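PDB 3FAW: reticulocyte binding protein from Streptococcus agalactiae COH1, which probably hydrolyses the alpha-1,6-glucosidic linkages of pullulan and related alpha-glucans as a pullulanase anchored to the bacterial cell wall. Local coordinates for residues Lys329-Ala334 / Ser666-Asn671; Asp518-Ser523 / Val566-Ala571; Lys646-Glu651 / Phe659-Tyr664. All coordinates share one frame; numbering follows the deposited sequence.

Contact 1 (Lys329-Ala334 / Ser666-Asn671); sequences KSRSTA and SSDAIN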
# COMPACT_ATOMS: atom_id res chain seq x y z
N LYS A 329 2.53 16.49 -18.44
CA LYS A 329 2.99 15.11 -18.66
C LYS A 329 4.47 15.05 -19.07
O LYS A 329 4.97 13.98 -19.44
CB LYS A 329 2.12 14.42 -19.71
CG LYS A 329 0.69 14.19 -19.28
CD LYS A 329 -0.11 13.47 -20.35
CE LYS A 329 -1.52 13.14 -19.88
NZ LYS A 329 -1.51 12.19 -18.74
N SER A 330 5.16 16.18 -19.00
CA SER A 330 6.54 16.27 -19.48
C SER A 330 7.49 15.38 -18.69
O SER A 330 7.35 15.21 -17.48
CB SER A 330 7.03 17.73 -19.46
OG SER A 330 7.18 18.20 -18.13
N ARG A 331 8.46 14.82 -19.41
CA ARG A 331 9.53 14.03 -18.81
C ARG A 331 10.52 14.93 -18.09
O ARG A 331 10.96 15.95 -18.63
CB ARG A 331 10.25 13.22 -19.89
CG ARG A 331 11.38 12.34 -19.37
CD ARG A 331 12.12 11.65 -20.51
NE ARG A 331 11.32 10.59 -21.13
CZ ARG A 331 10.82 10.60 -22.37
NH1 ARG A 331 11.03 11.62 -23.19
NH2 ARG A 331 10.12 9.56 -22.79
N SER A 332 10.86 14.56 -16.86
CA SER A 332 11.92 15.22 -16.10
C SER A 332 13.21 14.46 -16.39
O SER A 332 13.39 13.32 -15.94
CB SER A 332 11.60 15.22 -14.60
OG SER A 332 11.05 13.98 -14.18
N THR A 333 14.10 15.10 -17.13
CA THR A 333 15.28 14.44 -17.71
C THR A 333 16.55 14.62 -16.87
O THR A 333 17.47 13.82 -16.97
CB THR A 333 15.54 14.94 -19.13
OG1 THR A 333 15.76 16.36 -19.10
CG2 THR A 333 14.35 14.64 -20.03
N ALA A 334 16.59 15.69 -16.08
CA ALA A 334 17.68 15.89 -15.13
C ALA A 334 17.55 14.88 -13.99
O ALA A 334 16.44 14.51 -13.60
CB ALA A 334 17.66 17.31 -14.58
N SER A 666 11.52 12.05 -6.98
CA SER A 666 12.66 12.04 -7.89
C SER A 666 12.18 12.09 -9.33
O SER A 666 11.02 11.79 -9.63
CB SER A 666 13.51 10.78 -7.68
OG SER A 666 14.19 10.80 -6.45
N SER A 667 13.09 12.45 -10.23
CA SER A 667 12.77 12.62 -11.65
C SER A 667 12.51 11.30 -12.35
O SER A 667 12.78 10.22 -11.81
CB SER A 667 13.91 13.34 -12.36
OG SER A 667 15.08 12.54 -12.36
N ASP A 668 11.99 11.39 -13.57
CA ASP A 668 11.87 10.23 -14.45
C ASP A 668 13.22 9.62 -14.77
O ASP A 668 13.32 8.41 -14.96
CB ASP A 668 11.16 10.61 -15.75
CG ASP A 668 9.69 10.91 -15.55
OD1 ASP A 668 9.01 10.13 -14.84
OD2 ASP A 668 9.22 11.92 -16.09
N ALA A 669 14.26 10.45 -14.84
CA ALA A 669 15.64 9.97 -15.04
C ALA A 669 16.03 8.95 -13.97
O ALA A 669 16.66 7.93 -14.27
CB ALA A 669 16.61 11.15 -15.03
N ILE A 670 15.65 9.23 -12.72
CA ILE A 670 15.88 8.31 -11.61
C ILE A 670 14.91 7.13 -11.63
O ILE A 670 15.33 5.99 -11.44
CB ILE A 670 15.73 9.04 -10.24
CG1 ILE A 670 16.91 9.97 -9.99
CG2 ILE A 670 15.59 8.03 -9.10
CD1 ILE A 670 18.21 9.24 -9.66
N ASN A 671 13.63 7.42 -11.88
CA ASN A 671 12.55 6.46 -11.61
C ASN A 671 12.14 5.53 -12.76
O ASN A 671 11.37 4.59 -12.53
CB ASN A 671 11.31 7.22 -11.10
CG ASN A 671 11.37 7.53 -9.62
OD1 ASN A 671 11.68 6.52 -8.82
ND2 ASN A 671 11.15 8.67 -9.20
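Ser-332 tucks OG between its own backbone N and carbonyl carbon (chi1 42°), while Asp-668 sets CG beside its backbone N and anti to its carbonyl carbon (chi1 -70°), and the two residues exchange bonds. The N-H of Asp-668 points almost straight (170°) at Ser-332 OG, 2.8 Å from the nitrogen; in return Ser-332 N reaches Asp-668 OD2 at 3.2 Å, on the anti side of the carboxylate and somewhat out of its plane. Asp-668 OD2 also forms a salt bridge to Arg-276. Serine suits the place because its hydroxyl, on a one-carbon arm, stays close to its own main chain, where OG and N can both meet Asp-668. Ser-667 is the N-cap of helix 668-671, its OG accepting a weak bond from Ile-670 N at 3.4 Å. That hydroxyl also donates to Ala-334 O at 2.7 Å, in the carbonyl plane and on a lone pair, which ties the cap to the catalytic-domain loop between strand 312-315 and helix 367-381. Ser-332 O takes Ala-669 N at 3.2 Å, and the methyl CB of Ala-669 lies 3.4 Å from Thr-333 O. Arg-331 crosses Asp-668 at about a right angle and sends its guanidinium on to Ser-280 and Asp-285.

Contact 2 (Asp518-Ser523 / Val566-Ala571); sequences DDIRNS and VVQYIA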
# COMPACT_ATOMS: atom_id res chain seq x y z
N ASP A 518 9.85 -8.34 6.92
CA ASP A 518 11.08 -7.56 7.06
C ASP A 518 12.26 -8.40 7.57
O ASP A 518 13.42 -8.05 7.33
CB ASP A 518 10.87 -6.30 7.92
CG ASP A 518 10.21 -6.59 9.27
OD1 ASP A 518 9.52 -7.62 9.42
OD2 ASP A 518 10.35 -5.74 10.17
N ASP A 519 11.97 -9.51 8.25
CA ASP A 519 12.99 -10.41 8.78
C ASP A 519 13.81 -11.09 7.68
O ASP A 519 15.04 -11.12 7.76
CB ASP A 519 12.35 -11.47 9.68
CG ASP A 519 13.34 -12.08 10.66
OD1 ASP A 519 14.17 -11.34 11.22
OD2 ASP A 519 13.26 -13.31 10.90
N ILE A 520 13.14 -11.63 6.67
CA ILE A 520 13.85 -12.25 5.54
C ILE A 520 14.58 -11.18 4.71
O ILE A 520 15.68 -11.42 4.22
CB ILE A 520 12.92 -13.13 4.65
CG1 ILE A 520 13.77 -14.02 3.72
CG2 ILE A 520 11.96 -12.27 3.84
CD1 ILE A 520 12.98 -15.03 2.91
N ARG A 521 13.96 -10.01 4.56
CA ARG A 521 14.60 -8.88 3.90
C ARG A 521 15.94 -8.55 4.59
O ARG A 521 17.00 -8.62 3.96
CB ARG A 521 13.68 -7.65 3.91
CG ARG A 521 14.27 -6.37 3.32
CD ARG A 521 13.43 -5.16 3.71
NE ARG A 521 13.71 -4.71 5.08
CZ ARG A 521 12.96 -3.86 5.78
NH1 ARG A 521 11.86 -3.34 5.27
NH2 ARG A 521 13.31 -3.52 7.02
N ASN A 522 15.87 -8.23 5.88
CA ASN A 522 17.05 -7.86 6.66
C ASN A 522 18.14 -8.93 6.66
O ASN A 522 19.31 -8.63 6.42
CB ASN A 522 16.67 -7.55 8.12
CG ASN A 522 15.89 -6.26 8.26
OD1 ASN A 522 15.71 -5.52 7.30
ND2 ASN A 522 15.43 -5.98 9.47
N SER A 523 17.73 -10.17 6.93
CA SER A 523 18.68 -11.28 7.03
C SER A 523 19.44 -11.52 5.72
O SER A 523 20.64 -11.82 5.75
CB SER A 523 17.96 -12.56 7.46
OG SER A 523 17.39 -12.41 8.75
N VAL A 566 2.72 -14.76 5.27
CA VAL A 566 4.02 -14.15 5.01
C VAL A 566 4.20 -13.76 3.54
O VAL A 566 4.05 -14.59 2.64
CB VAL A 566 5.15 -15.13 5.38
CG1 VAL A 566 6.51 -14.49 5.17
CG2 VAL A 566 5.00 -15.59 6.83
N VAL A 567 4.51 -12.48 3.32
CA VAL A 567 4.92 -12.00 2.00
C VAL A 567 6.44 -11.90 1.99
O VAL A 567 7.02 -11.05 2.67
CB VAL A 567 4.29 -10.63 1.68
CG1 VAL A 567 4.62 -10.23 0.24
CG2 VAL A 567 2.78 -10.65 1.90
N GLN A 568 7.09 -12.78 1.21
CA GLN A 568 8.55 -12.85 1.14
C GLN A 568 9.09 -11.83 0.14
O GLN A 568 8.71 -11.84 -1.03
CB GLN A 568 9.02 -14.25 0.72
CG GLN A 568 8.47 -15.41 1.55
CD GLN A 568 9.18 -15.60 2.88
OE1 GLN A 568 9.70 -14.65 3.47
NE2 GLN A 568 9.20 -16.83 3.37
N TYR A 569 9.99 -10.96 0.60
CA TYR A 569 10.59 -9.96 -0.28
C TYR A 569 11.97 -9.51 0.20
O TYR A 569 12.32 -9.65 1.38
CB TYR A 569 9.66 -8.75 -0.43
CG TYR A 569 9.74 -7.69 0.66
CD1 TYR A 569 9.69 -8.02 2.01
CD2 TYR A 569 9.81 -6.34 0.33
CE1 TYR A 569 9.73 -7.03 3.00
CE2 TYR A 569 9.85 -5.35 1.30
CZ TYR A 569 9.80 -5.70 2.64
OH TYR A 569 9.84 -4.71 3.59
N ILE A 570 12.74 -8.98 -0.74
CA ILE A 570 14.02 -8.34 -0.43
C ILE A 570 14.14 -6.92 -1.01
O ILE A 570 15.10 -6.21 -0.70
CB ILE A 570 15.22 -9.22 -0.87
CG1 ILE A 570 15.10 -9.64 -2.34
CG2 ILE A 570 15.34 -10.43 0.05
CD1 ILE A 570 16.30 -10.42 -2.86
N ALA A 571 13.17 -6.50 -1.82
CA ALA A 571 13.14 -5.13 -2.33
C ALA A 571 11.72 -4.69 -2.67
O ALA A 571 10.82 -5.51 -2.83
CB ALA A 571 14.03 -5.00 -3.54
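Arg-521 and Tyr-569 bring a guanidinium and a phenol ring together with their planes 61° apart, the two side chains running side by side in the same direction. One face of the guanidinium has Asp-518 CB over its centre, 3.8 Å above the plane, and Asn-522 OD1 sits at its edge, in plane. The Tyr-569 ring has Asp-518 N at its edge and meets Phe-516 edge-to-face. CB of Tyr-569 leads away from the helix, but CG lies between the backbone N and the carbonyl carbon (chi1 84°), and from there the ring comes back to the arginine. Arg-521 NH1 donates to Tyr-569 OH at 3.0 Å; the hydroxyl is tilted from the guanidinium plane and the bond is well bent, at 131°. What fixes the group's rotation is the side-on grip on its helix neighbour: NE and NH2 both donate to Asn-522 OD1, each at 3.1 Å. Arginine suits this place because its long chain can reach the phenol oxygen while offering two more N-H groups to the asparagine.

Ile-520 crosses Gln-568 at about a right angle, CG2 and CD1 both 3.3 Å from Gln-568 OE1: a branched apolar side chain against an amide oxygen, whose NE2 is used by Asn-550 O and Gln-612 O.

Helix 518-525 directly follows the sixth TIM-barrel strand, 513-516, and packs here at the C-terminal end of the seventh, 566-568, the side on which such barrels carry their active sites. Helix 544-551 touches Ile-520, strand 614-618 meets Tyr-569 through Phe-616, and Leu-578 of helix 578-586 lies against Ile-570.

Contact 3 (Lys646-Glu651 / Phe659-Tyr664); sequences KATLIE and FIHDSY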
# COMPACT_ATOMS: atom_id res chain seq x y z
N LYS A 646 17.66 12.48 0.17
CA LYS A 646 17.30 11.06 0.19
C LYS A 646 18.30 10.17 -0.57
O LYS A 646 17.90 9.18 -1.20
CB LYS A 646 15.89 10.87 -0.37
CG LYS A 646 14.79 11.62 0.39
CD LYS A 646 14.67 11.16 1.83
CE LYS A 646 13.46 11.78 2.52
NZ LYS A 646 13.34 11.32 3.93
N ALA A 647 19.58 10.51 -0.46
CA ALA A 647 20.65 9.82 -1.19
C ALA A 647 21.59 9.07 -0.24
O ALA A 647 21.78 9.47 0.91
CB ALA A 647 21.44 10.81 -2.02
N THR A 648 22.17 7.99 -0.75
CA THR A 648 23.11 7.17 0.01
C THR A 648 24.44 7.14 -0.74
O THR A 648 24.48 6.85 -1.93
CB THR A 648 22.57 5.74 0.20
OG1 THR A 648 21.43 5.77 1.07
CG2 THR A 648 23.64 4.81 0.79
N LEU A 649 25.52 7.42 -0.02
CA LEU A 649 26.86 7.44 -0.58
C LEU A 649 27.48 6.05 -0.53
O LEU A 649 27.46 5.39 0.50
CB LEU A 649 27.75 8.41 0.22
CG LEU A 649 29.20 8.62 -0.23
CD1 LEU A 649 29.28 9.43 -1.53
CD2 LEU A 649 29.99 9.30 0.89
N ILE A 650 28.01 5.61 -1.67
CA ILE A 650 28.86 4.42 -1.73
C ILE A 650 30.30 4.91 -1.90
O ILE A 650 30.66 5.45 -2.95
CB ILE A 650 28.46 3.48 -2.89
CG1 ILE A 650 27.13 2.80 -2.61
CG2 ILE A 650 29.52 2.40 -3.09
CD1 ILE A 650 25.96 3.74 -2.43
N GLU A 651 31.10 4.72 -0.86
CA GLU A 651 32.45 5.29 -0.79
C GLU A 651 33.39 4.82 -1.91
O GLU A 651 34.24 5.59 -2.35
CB GLU A 651 33.09 4.97 0.58
CG GLU A 651 32.58 5.83 1.74
CD GLU A 651 31.27 5.33 2.36
OE1 GLU A 651 30.70 4.33 1.87
OE2 GLU A 651 30.81 5.96 3.34
N PHE A 659 23.35 7.27 -4.51
CA PHE A 659 22.23 6.45 -4.96
C PHE A 659 21.00 6.80 -4.12
O PHE A 659 21.09 6.96 -2.91
CB PHE A 659 22.56 4.96 -4.80
CG PHE A 659 23.75 4.49 -5.61
CD1 PHE A 659 23.57 3.66 -6.71
CD2 PHE A 659 25.04 4.85 -5.26
CE1 PHE A 659 24.67 3.22 -7.45
CE2 PHE A 659 26.14 4.42 -5.99
CZ PHE A 659 25.95 3.60 -7.09
N ILE A 660 19.84 6.89 -4.77
CA ILE A 660 18.61 7.34 -4.10
C ILE A 660 17.89 6.19 -3.40
O ILE A 660 17.56 5.18 -4.03
CB ILE A 660 17.65 8.04 -5.08
CG1 ILE A 660 18.35 9.23 -5.77
CG2 ILE A 660 16.39 8.51 -4.36
CD1 ILE A 660 18.98 10.24 -4.82
N HIS A 661 17.65 6.35 -2.10
CA HIS A 661 16.95 5.35 -1.29
C HIS A 661 15.49 5.71 -1.02
O HIS A 661 14.76 4.94 -0.41
CB HIS A 661 17.68 5.12 0.04
CG HIS A 661 17.76 6.33 0.91
ND1 HIS A 661 18.86 7.16 0.94
CD2 HIS A 661 16.87 6.86 1.79
CE1 HIS A 661 18.65 8.14 1.80
NE2 HIS A 661 17.45 7.99 2.32
N ASP A 662 15.05 6.89 -1.47
CA ASP A 662 13.65 7.29 -1.32
C ASP A 662 13.25 8.19 -2.48
O ASP A 662 13.35 9.41 -2.40
CB ASP A 662 13.44 7.98 0.03
CG ASP A 662 11.98 8.34 0.32
OD1 ASP A 662 11.08 7.94 -0.45
OD2 ASP A 662 11.74 9.03 1.33
N SER A 663 12.80 7.56 -3.57
CA SER A 663 12.60 8.26 -4.84
C SER A 663 11.17 8.75 -5.07
O SER A 663 10.74 8.92 -6.21
CB SER A 663 13.07 7.37 -6.00
OG SER A 663 12.29 6.20 -6.11
N TYR A 664 10.44 9.03 -3.99
CA TYR A 664 9.05 9.48 -4.08
C TYR A 664 8.89 10.81 -4.83
O TYR A 664 7.84 11.05 -5.44
CB TYR A 664 8.44 9.60 -2.67
CG TYR A 664 8.70 10.91 -1.96
CD1 TYR A 664 7.68 11.82 -1.72
CD2 TYR A 664 9.99 11.25 -1.52
CE1 TYR A 664 7.91 13.03 -1.07
CE2 TYR A 664 10.23 12.45 -0.86
CZ TYR A 664 9.19 13.34 -0.64
OH TYR A 664 9.42 14.53 0.01
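Lys-646 O is met by both Ile-660 and His-661 of the facing segment. His-661 N donates to it at 3.0 Å, Ile-660 CA adds a CA-H...O contact at 3.5 Å, and the imidazole of His-661 lies with one face on the same oxygen, offset toward the ring's rim. CG of His-661 lies between the backbone N and the carbonyl carbon (chi1 62°), and from there the ring lies over Lys-646 O. Its ND1 reaches Thr-648 OG1 at 2.9 Å, a weak bond bent to 123°. A beta-branched threonine suits both roles here, extended backbone and a hydroxyl close to the main chain.

The frame is a two-stranded antiparallel beta hairpin. Thr-648 and Phe-659 form its hydrogen-bonded pair, with Thr-648 N to Phe-659 O at 2.6 Å and Phe-659 N to Thr-648 O at 2.8 Å. Ala-647 and Ile-660 are the non-hydrogen-bonded pair, and the small methyl of alanine leaves room for Ile-660 CD1 at 3.8 Å. Beyond the pairing, Lys-646 lies side by side with Asp-662. The methylenes of Lys-646 follow the aspartate, CE coming 3.5 Å from Asp-662 OD2, and NZ completes a long salt bridge to the same oxygen at 3.8 Å. At the other end the apolar side chains of Ile-650 and Phe-659 cross at about a right angle.

Helix 578-586 packs on the face bearing Thr-648 and Phe-659, through Lys-584 and Asp-580, whereas Ile-660 on the other face meets Ile-670 of helix 668-671. The loop residue Trp-344 touches Asp-662.

In the fold
Contact 1 closes a long loop of chain, and contacts 2 and 3 are both nested inside it, in series. Contacts 1 and 3 are neighbours, with centres 16 Å apart: strand 658-660 leads on to helix 668-671, and Ser-663 OG probably bonds Asn-671 OD1 at 2.8 Å. Asp-665, a ligand of a bound calcium, lies on this connection. Contact 2 belongs to the barrel proper, its centre 20 Å from that of contact 3 and 29 Å from that of contact 1, touching neither. Helix 578-586 bridges the gap, meeting both contact 2 and contact 3. The barrel is thus connected by packing to the hairpin, and the hairpin to the capped helix.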